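Local coordinates for protein UDP-galactopyranose mutase (Deinococcus radiodurans, PDB 3HDQ) that probably interconverts UDP-galactopyranose and UDP-galactofuranose as an FAD-dependent mutase, and binds both FAD and UDP-galactose, at residues H109-S114 with T292-Y297; A150-Q155 with V163-G168. All blocks are in the same frame, centred on the assembly; numbering follows the deposited sequence.

Interaction 1: H109-S114 with T292-Y297. With GDU (galactose-uridine-5'-diphosphate), chain K.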
ATOM      1  N   HIS A 109      12.848 -22.500   1.484  1.00 26.17           N
ATOM      2  CA  HIS A 109      13.052 -22.239   0.054  1.00 24.95           C
ATOM      3  C   HIS A 109      13.937 -23.311  -0.580  1.00 23.74           C
ATOM      4  O   HIS A 109      14.900 -23.765   0.023  1.00 23.95           O
ATOM      5  CB  HIS A 109      13.707 -20.849  -0.078  1.00 25.04           C
ATOM      6  CG  HIS A 109      13.811 -20.315  -1.479  1.00 21.17           C
ATOM      7  ND1 HIS A 109      12.722 -20.143  -2.304  1.00 26.94           N
ATOM      8  CD2 HIS A 109      14.878 -19.831  -2.165  1.00 24.88           C
ATOM      9  CE1 HIS A 109      13.114 -19.612  -3.451  1.00 23.07           C
ATOM     10  NE2 HIS A 109      14.419 -19.407  -3.390  1.00 25.75           N
ATOM     11  N   ARG A 110      13.604 -23.709  -1.800  1.00 23.66           N
ATOM     12  CA  ARG A 110      14.402 -24.679  -2.532  1.00 23.30           C
ATOM     13  C   ARG A 110      14.638 -24.188  -3.943  1.00 25.58           C
ATOM     14  O   ARG A 110      13.720 -23.713  -4.615  1.00 25.83           O
ATOM     15  CB  ARG A 110      13.737 -26.054  -2.545  1.00 21.46           C
ATOM     16  CG  ARG A 110      13.765 -26.730  -1.182  1.00 28.26           C
ATOM     17  CD  ARG A 110      12.980 -28.017  -1.187  1.00 24.51           C
ATOM     18  NE  ARG A 110      13.277 -28.853  -0.029  1.00 28.33           N
ATOM     19  CZ  ARG A 110      12.580 -28.865   1.100  1.00 23.47           C
ATOM     20  NH1 ARG A 110      11.543 -28.059   1.257  1.00 31.25           N
ATOM     21  NH2 ARG A 110      12.934 -29.677   2.083  1.00 21.68           N
ATOM     22  N   VAL A 111      15.890 -24.288  -4.374  1.00 24.79           N
ATOM     23  CA  VAL A 111      16.299 -23.795  -5.674  1.00 25.43           C
ATOM     24  C   VAL A 111      16.826 -24.941  -6.533  1.00 23.33           C
ATOM     25  O   VAL A 111      17.534 -25.829  -6.043  1.00 19.66           O
ATOM     26  CB  VAL A 111      17.386 -22.716  -5.526  1.00 28.45           C
ATOM     27  CG1 VAL A 111      17.785 -22.148  -6.903  1.00 20.84           C
ATOM     28  CG2 VAL A 111      16.923 -21.616  -4.548  1.00 21.75           C
ATOM     29  N   LEU A 112      16.464 -24.923  -7.809  1.00 19.96           N
ATOM     30  CA  LEU A 112      16.981 -25.887  -8.761  1.00 21.79           C
ATOM     31  C   LEU A 112      17.830 -25.161  -9.798  1.00 24.85           C
ATOM     32  O   LEU A 112      17.466 -24.082 -10.261  1.00 26.15           O
ATOM     33  CB  LEU A 112      15.833 -26.634  -9.436  1.00 24.15           C
ATOM     34  CG  LEU A 112      15.413 -28.051  -9.026  1.00 30.29           C
ATOM     35  CD1 LEU A 112      15.793 -28.414  -7.611  1.00 25.67           C
ATOM     36  CD2 LEU A 112      13.906 -28.224  -9.237  1.00 26.39           C
ATOM     37  N   ALA A 113      18.971 -25.739 -10.154  1.00 22.84           N
ATOM     38  CA  ALA A 113      19.808 -25.149 -11.194  1.00 26.94           C
ATOM     39  C   ALA A 113      19.637 -25.907 -12.501  1.00 25.30           C
ATOM     40  O   ALA A 113      19.647 -27.135 -12.518  1.00 25.88           O
ATOM     41  CB  ALA A 113      21.272 -25.139 -10.769  1.00 22.53           C
ATOM     42  N   SER A 114      19.473 -25.165 -13.588  1.00 27.38           N
ATOM     43  CA  SER A 114      19.342 -25.757 -14.909  1.00 26.18           C
ATOM     44  C   SER A 114      20.724 -25.988 -15.518  1.00 28.93           C
ATOM     45  O   SER A 114      21.419 -25.049 -15.910  1.00 27.75           O
ATOM     46  CB  SER A 114      18.488 -24.868 -15.805  1.00 26.32           C
ATOM     47  OG  SER A 114      18.408 -25.402 -17.110  1.00 30.22           O
ATOM     48  N   THR A 292       9.768 -25.382  -8.273  1.00 29.83           N
ATOM     49  CA  THR A 292      10.126 -24.828  -6.948  1.00 28.51           C
ATOM     50  C   THR A 292      10.037 -23.321  -6.988  1.00 27.45           C
ATOM     51  O   THR A 292       9.721 -22.747  -8.026  1.00 28.15           O
ATOM     52  CB  THR A 292      11.590 -25.096  -6.517  1.00 23.36           C
ATOM     53  OG1 THR A 292      12.452 -24.996  -7.661  1.00 28.67           O
ATOM     54  CG2 THR A 292      11.754 -26.425  -5.868  1.00 27.12           C
ATOM     55  N   GLY A 293      10.389 -22.684  -5.869  1.00 26.98           N
ATOM     56  CA  GLY A 293      10.393 -21.232  -5.768  1.00 25.89           C
ATOM     57  C   GLY A 293      11.237 -20.518  -6.806  1.00 24.66           C
ATOM     58  O   GLY A 293      10.801 -19.534  -7.401  1.00 21.87           O
ATOM     59  N   THR A 294      12.444 -21.027  -7.042  1.00 25.42           N
ATOM     60  CA  THR A 294      13.366 -20.388  -7.970  1.00 21.15           C
ATOM     61  C   THR A 294      14.146 -21.415  -8.783  1.00 27.19           C
ATOM     62  O   THR A 294      14.649 -22.405  -8.239  1.00 27.84           O
ATOM     63  CB  THR A 294      14.372 -19.488  -7.203  1.00 25.70           C
ATOM     64  OG1 THR A 294      13.662 -18.473  -6.482  1.00 22.82           O
ATOM     65  CG2 THR A 294      15.363 -18.830  -8.155  1.00 21.09           C
ATOM     66  N   VAL A 295      14.245 -21.173 -10.088  1.00 24.56           N
ATOM     67  CA  VAL A 295      15.133 -21.939 -10.946  1.00 24.77           C
ATOM     68  C   VAL A 295      16.288 -21.043 -11.388  1.00 28.03           C
ATOM     69  O   VAL A 295      16.045 -19.977 -11.967  1.00 26.29           O
ATOM     70  CB  VAL A 295      14.413 -22.445 -12.226  1.00 25.93           C
ATOM     71  CG1 VAL A 295      15.410 -23.127 -13.148  1.00 31.34           C
ATOM     72  CG2 VAL A 295      13.281 -23.381 -11.889  1.00 22.05           C
ATOM     73  N   ASN A 296      17.528 -21.469 -11.124  1.00 25.42           N
ATOM     74  CA  ASN A 296      18.724 -20.724 -11.565  1.00 27.14           C
ATOM     75  C   ASN A 296      19.190 -21.155 -12.950  1.00 26.63           C
ATOM     76  O   ASN A 296      19.017 -22.309 -13.334  1.00 25.39           O
ATOM     77  CB  ASN A 296      19.893 -20.868 -10.572  1.00 19.39           C
ATOM     78  CG  ASN A 296      19.682 -20.081  -9.286  1.00 24.84           C
ATOM     79  OD1 ASN A 296      18.685 -19.367  -9.128  1.00 23.32           O
ATOM     80  ND2 ASN A 296      20.620 -20.213  -8.354  1.00 22.86           N
ATOM     81  N   TYR A 297      19.802 -20.232 -13.689  1.00 27.52           N
ATOM     82  CA  TYR A 297      20.305 -20.524 -15.031  1.00 25.42           C
ATOM     83  C   TYR A 297      21.768 -20.132 -15.191  1.00 27.14           C
ATOM     84  O   TYR A 297      22.072 -19.079 -15.731  1.00 30.04           O
ATOM     85  CB  TYR A 297      19.455 -19.817 -16.086  1.00 24.96           C
ATOM     86  CG  TYR A 297      18.076 -20.414 -16.229  1.00 32.43           C
ATOM     87  CD1 TYR A 297      16.990 -19.871 -15.559  1.00 27.37           C
ATOM     88  CD2 TYR A 297      17.861 -21.537 -17.029  1.00 32.71           C
ATOM     89  CE1 TYR A 297      15.721 -20.423 -15.685  1.00 30.80           C
ATOM     90  CE2 TYR A 297      16.590 -22.095 -17.162  1.00 30.55           C
ATOM     91  CZ  TYR A 297      15.528 -21.529 -16.490  1.00 33.74           C
ATOM     92  OH  TYR A 297      14.271 -22.076 -16.610  1.00 43.56           O
TER
HETATM   93  N1  GDU K 500      26.094 -18.599  -7.321  1.00 26.82           N
HETATM   94  C2  GDU K 500      26.198 -19.279  -8.365  1.00 32.82           C
HETATM   95  N3  GDU K 500      25.497 -20.126  -8.989  1.00 32.03           N
HETATM   96  C4  GDU K 500      24.313 -20.366  -8.400  1.00 31.14           C
HETATM   97  C5  GDU K 500      24.006 -19.643  -7.143  1.00 26.52           C
HETATM   98  C6  GDU K 500      24.916 -18.776  -6.656  1.00 28.25           C
HETATM   99  O2  GDU K 500      27.426 -19.030  -9.034  1.00 29.24           O
HETATM  100  O4  GDU K 500      23.499 -21.139  -8.900  1.00 28.92           O
HETATM  101  C1D GDU K 500      27.081 -17.664  -6.860  1.00 27.28           C
HETATM  102  C2D GDU K 500      27.110 -16.253  -7.495  1.00 27.30           C
HETATM  103  O2D GDU K 500      28.402 -15.660  -7.445  1.00 28.37           O
HETATM  104  C3D GDU K 500      26.109 -15.533  -6.616  1.00 29.88           C
HETATM  105  C4D GDU K 500      26.599 -16.020  -5.253  1.00 27.30           C
HETATM  106  O4D GDU K 500      26.995 -17.380  -5.450  1.00 26.62           O
HETATM  107  O3D GDU K 500      26.195 -14.120  -6.785  1.00 29.83           O
HETATM  108  C5D GDU K 500      25.700 -15.715  -4.064  1.00 30.97           C
HETATM  109  O5D GDU K 500      24.492 -16.447  -4.345  1.00 34.48           O
HETATM  110  PA  GDU K 500      23.056 -15.947  -3.860  1.00 27.23           P
HETATM  111  O1A GDU K 500      22.099 -17.075  -4.029  1.00 29.66           O
HETATM  112  O2A GDU K 500      23.155 -15.608  -2.431  1.00 25.20           O
HETATM  113  O3A GDU K 500      22.543 -14.757  -4.778  1.00 32.76           O
HETATM  114  PB  GDU K 500      21.525 -13.659  -4.266  1.00 28.85           P
HETATM  115  O1B GDU K 500      21.409 -12.792  -5.463  1.00 30.64           O
HETATM  116  O2B GDU K 500      21.973 -12.796  -3.144  1.00 25.71           O
HETATM  117  O3B GDU K 500      20.052 -14.229  -3.976  0.63 28.10           O
HETATM  118  C1' GDU K 500      18.924 -13.727  -3.233  0.33 31.32           C
HETATM  119  C2' GDU K 500      19.099 -14.094  -1.745  0.47 30.34           C
HETATM  120  C3' GDU K 500      19.459 -15.598  -1.720  0.57 29.40           C
HETATM  121  C4' GDU K 500      18.200 -16.394  -2.176  0.53 30.56           C
HETATM  122  C5' GDU K 500      17.721 -15.825  -3.541  0.54 32.53           C
HETATM  123  C6' GDU K 500      16.314 -16.332  -3.967  0.56 32.05           C
HETATM  124  O2' GDU K 500      20.071 -13.252  -1.099  0.51 29.79           O
HETATM  125  O3' GDU K 500      19.896 -15.955  -0.389  0.61 26.37           O
HETATM  126  O4' GDU K 500      17.188 -16.248  -1.157  0.43 31.16           O
HETATM  127  O5' GDU K 500      17.744 -14.386  -3.756  0.33 33.10           O
HETATM  128  O6' GDU K 500      16.379 -17.422  -4.918  0.87 26.60           O
HETATM  129  O   HOH W   1      10.749 -23.431  -3.174  1.00 30.93           O

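Interaction 2: A150-Q155 with V163-G168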
ATOM      1  N   ALA A 150      39.207 -31.920  -6.287  1.00 30.78           N
ATOM      2  CA  ALA A 150      39.536 -30.614  -5.741  1.00 36.83           C
ATOM      3  C   ALA A 150      40.947 -30.178  -6.148  1.00 44.15           C
ATOM      4  O   ALA A 150      41.853 -31.007  -6.290  1.00 46.75           O
ATOM      5  CB  ALA A 150      39.386 -30.620  -4.220  1.00 30.81           C
ATOM      6  N   GLU A 151      41.080 -28.910  -6.449  1.00 40.40           N
ATOM      7  CA  GLU A 151      42.344 -28.317  -6.720  1.00 49.30           C
ATOM      8  C   GLU A 151      42.786 -27.669  -5.449  1.00 45.82           C
ATOM      9  O   GLU A 151      42.008 -27.141  -4.715  1.00 47.91           O
ATOM     10  CB  GLU A 151      42.213 -27.243  -7.761  1.00 45.89           C
ATOM     11  CG  GLU A 151      41.655 -27.712  -8.999  1.00 42.76           C
ATOM     12  CD  GLU A 151      41.729 -26.689 -10.033  1.00 51.39           C
ATOM     13  OE1 GLU A 151      41.265 -26.911 -11.134  1.00 50.16           O
ATOM     14  OE2 GLU A 151      42.255 -25.637  -9.738  1.00 56.51           O
ATOM     15  N   LYS A 152      44.060 -27.720  -5.169  1.00 57.95           N
ATOM     16  CA  LYS A 152      44.482 -26.987  -4.029  1.00 54.34           C
ATOM     17  C   LYS A 152      45.047 -25.665  -4.374  1.00 44.74           C
ATOM     18  O   LYS A 152      45.492 -25.400  -5.458  1.00 56.10           O
ATOM     19  CB  LYS A 152      45.385 -27.758  -3.106  1.00 58.20           C
ATOM     20  CG  LYS A 152      45.081 -27.342  -1.690  1.00 63.39           C
ATOM     21  CD  LYS A 152      44.070 -26.184  -1.718  1.00 51.61           C
ATOM     22  CE  LYS A 152      42.793 -26.494  -1.001  1.00 63.04           C
ATOM     23  NZ  LYS A 152      42.547 -25.627   0.193  1.00 43.52           N
ATOM     24  N   VAL A 153      44.962 -24.846  -3.358  1.00 20.00           N
ATOM     25  CA  VAL A 153      45.057 -23.431  -3.364  1.00 20.00           C
ATOM     26  C   VAL A 153      45.653 -23.265  -2.006  1.00 20.00           C
ATOM     27  O   VAL A 153      45.108 -23.720  -1.034  1.00 20.00           O
ATOM     28  CB  VAL A 153      43.659 -22.854  -3.332  1.00 20.00           C
ATOM     29  CG1 VAL A 153      43.673 -21.442  -3.014  1.00 20.00           C
ATOM     30  CG2 VAL A 153      42.940 -23.135  -4.594  1.00 20.00           C
ATOM     31  N   GLU A 154      46.802 -22.635  -1.943  1.00 55.27           N
ATOM     32  CA  GLU A 154      47.482 -22.493  -0.686  1.00 58.13           C
ATOM     33  C   GLU A 154      46.796 -21.499   0.215  1.00 57.92           C
ATOM     34  O   GLU A 154      46.801 -21.620   1.420  1.00 47.32           O
ATOM     35  CB  GLU A 154      48.911 -22.126  -0.963  1.00 59.03           C
ATOM     36  CG  GLU A 154      49.755 -23.349  -1.336  1.00 57.04           C
ATOM     37  CD  GLU A 154      51.080 -23.369  -0.615  1.00 57.72           C
ATOM     38  OE1 GLU A 154      51.197 -22.603   0.373  1.00 57.82           O
ATOM     39  OE2 GLU A 154      51.990 -24.120  -1.039  1.00 57.78           O
ATOM     40  N   GLN A 155      46.149 -20.545  -0.418  1.00 55.27           N
ATOM     41  CA  GLN A 155      45.407 -19.519   0.262  1.00 59.05           C
ATOM     42  C   GLN A 155      44.191 -19.207  -0.532  1.00 53.39           C
ATOM     43  O   GLN A 155      44.297 -18.769  -1.632  1.00 52.45           O
ATOM     44  CB  GLN A 155      46.244 -18.256   0.316  1.00 66.75           C
ATOM     45  CG  GLN A 155      46.820 -17.972   1.665  1.00 70.78           C
ATOM     46  CD  GLN A 155      46.000 -16.994   2.442  1.00 85.13           C
ATOM     47  OE1 GLN A 155      46.252 -15.802   2.401  1.00 85.76           O
ATOM     48  NE2 GLN A 155      45.019 -17.492   3.170  1.00 80.78           N
ATOM     49  N   VAL A 163      35.479 -22.365  -4.516  1.00 32.92           N
ATOM     50  CA  VAL A 163      34.728 -23.431  -5.159  1.00 37.54           C
ATOM     51  C   VAL A 163      35.641 -24.520  -5.712  1.00 36.06           C
ATOM     52  O   VAL A 163      35.495 -25.693  -5.383  1.00 37.68           O
ATOM     53  CB  VAL A 163      33.838 -22.864  -6.283  1.00 40.42           C
ATOM     54  CG1 VAL A 163      33.160 -23.994  -7.068  1.00 32.70           C
ATOM     55  CG2 VAL A 163      32.818 -21.896  -5.688  1.00 32.29           C
ATOM     56  N   VAL A 164      36.595 -24.123  -6.542  1.00 35.94           N
ATOM     57  CA  VAL A 164      37.467 -25.080  -7.212  1.00 32.65           C
ATOM     58  C   VAL A 164      38.277 -25.932  -6.215  1.00 34.00           C
ATOM     59  O   VAL A 164      38.668 -27.047  -6.516  1.00 38.26           O
ATOM     60  CB  VAL A 164      38.369 -24.363  -8.245  1.00 38.56           C
ATOM     61  CG1 VAL A 164      39.633 -23.787  -7.584  1.00 37.36           C
ATOM     62  CG2 VAL A 164      38.714 -25.290  -9.378  1.00 44.27           C
ATOM     63  N   SER A 165      38.485 -25.415  -5.012  1.00 35.46           N
ATOM     64  CA  SER A 165      39.243 -26.130  -3.988  1.00 38.31           C
ATOM     65  C   SER A 165      38.386 -27.097  -3.176  1.00 39.53           C
ATOM     66  O   SER A 165      38.898 -27.830  -2.322  1.00 36.21           O
ATOM     67  CB  SER A 165      39.931 -25.136  -3.037  1.00 37.04           C
ATOM     68  OG  SER A 165      38.990 -24.501  -2.191  1.00 35.36           O
ATOM     69  N   LYS A 166      37.082 -27.092  -3.438  1.00 37.70           N
ATOM     70  CA  LYS A 166      36.161 -27.966  -2.716  1.00 37.62           C
ATOM     71  C   LYS A 166      35.489 -29.011  -3.604  1.00 34.29           C
ATOM     72  O   LYS A 166      35.325 -30.163  -3.191  1.00 35.41           O
ATOM     73  CB  LYS A 166      35.110 -27.143  -1.962  1.00 39.96           C
ATOM     74  CG  LYS A 166      35.703 -26.284  -0.862  1.00 41.77           C
ATOM     75  CD  LYS A 166      34.644 -25.541  -0.070  1.00 46.04           C
ATOM     76  CE  LYS A 166      35.317 -24.533   0.858  1.00 57.03           C
ATOM     77  NZ  LYS A 166      34.342 -23.839   1.736  1.00 62.17           N
ATOM     78  N   VAL A 167      35.105 -28.613  -4.814  1.00 29.06           N
ATOM     79  CA  VAL A 167      34.394 -29.518  -5.717  1.00 28.99           C
ATOM     80  C   VAL A 167      35.021 -29.600  -7.101  1.00 33.34           C
ATOM     81  O   VAL A 167      34.464 -30.221  -8.006  1.00 32.29           O
ATOM     82  CB  VAL A 167      32.919 -29.107  -5.890  1.00 34.75           C
ATOM     83  CG1 VAL A 167      32.184 -29.198  -4.568  1.00 27.63           C
ATOM     84  CG2 VAL A 167      32.823 -27.704  -6.493  1.00 33.94           C
ATOM     85  N   GLY A 168      36.172 -28.959  -7.274  1.00 33.41           N
ATOM     86  CA  GLY A 168      36.917 -29.098  -8.506  1.00 28.48           C
ATOM     87  C   GLY A 168      36.428 -28.231  -9.644  1.00 31.83           C
ATOM     88  O   GLY A 168      35.487 -27.459  -9.514  1.00 34.23           O
TER

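Interaction 1: H109-S114 with T292-Y297
Thr292 sets its CB 3.2 Å from the carbonyl oxygen, O, of Arg110, just before the two segments become neighbouring parallel strands of a mixed sheet. At Gly293 a water bridges the segments, accepting from the amides of Gly293 and Arg110; a CB here would run into the His109 ring. Thr294 pairs with Val111, and its O receives the amide N of Leu112 at 3.1 Å. Its OG1, anti to the carbonyl carbon (chi1 -60°), lies in the plane of the His109 ring, 3.3 Å from CE1, and is hydrogen-bonded to Ser307. His109 ND1 is hydrogen-bonded to Tyr107 OH, leaving NE2 turned to the galactose, whose O6' hydroxyl shares a hydrogen bond of 3.2 Å with His109 NE2; Thr294 OG1 adds a weak one. Val295 lies across from Leu112 and turns to the other side of the sheet, against Leu119. Asn296 donates its amide N to Leu112 O at 2.8 Å, while its own O accepts from Ser114 N. Its side chain crosses Val111, Val111 CG1 lying 3.7 Å from Asn296 OD1, and Asn296 ND2 donates to uracil O4 at 3.1 Å. Tyr297 brings CD2 and CE2 against Ser114 CB. The extended strand puts Thr294 and Asn296, two residues apart, on one face of the sheet, where their polar ends, with His109, read opposite ends of UDP-galactose.

Interaction 2: A150-Q155 with V163-G168
Glu151 and Val164 lead a local contact in which the segment after helix 139-149 folds back along the flank of helix 159-184, the helix that follows it. The tie is a backbone bond: the amide N of Glu151 donates to Val164 O over 3.0 Å, almost straight at 176°, from a position tilted 25° out of the carbonyl plane. Gly168 N makes a weak bond to the same oxygen, so Val164 O has two donors, one of them weak. One residue further on, Glu151 O comes 3.0 Å from Ser165 CA in a CA-H...O contact, and Ala150 CB rests 3.4 Å from Ser165 O. The arrangement is a helix-loop-helix connection, with an irregular, extended linker lying against the second helix about a turn and more beyond its start. The Glu151 side chain, extended beyond CG, crosses Val164 obliquely and lays its carboxylate carbon CD 3.4 Å from Val164 CG2, the methyl anti to the backbone N. OE2 forms a salt bridge with Arg169, further along the same helix. An alanine in place of Glu151 would probably leave Arg169 without this carboxylate partner and uncover the Val164 methyl. Beyond Glu151 in the linker, Val153 CG2 and Lys152 CE approach Ser165 CB, at 3.9 Å and 3.8 Å respectively. The Lys152 chain, bent at chi2 and chi3, brings CE there, whereas Ser165 OG is occupied within its own helix, hydrogen-bonded to Asp161 O.

In the fold
From the N terminus, strands 30-35 and 55-58 of the parallel sheet, with helix 39-50 between them, come first, and the chain then enters 109-114. It goes on through strand 118-122 and helices 126-133 and 139-149 to 150-155; seven residues later interaction 2 closes a short loop at 163-168, on helix 159-184. Interaction 1 closes only at 292-297, after 177 residues, so it encloses interaction 2 and the two do not cross. Their nearest atoms are about 13 Å apart. Helix 159-184 relates them: its early turns carry interaction 2, while Phe175 and Tyr179 further along touch Ala113 and Asn296 of the mixed sheet.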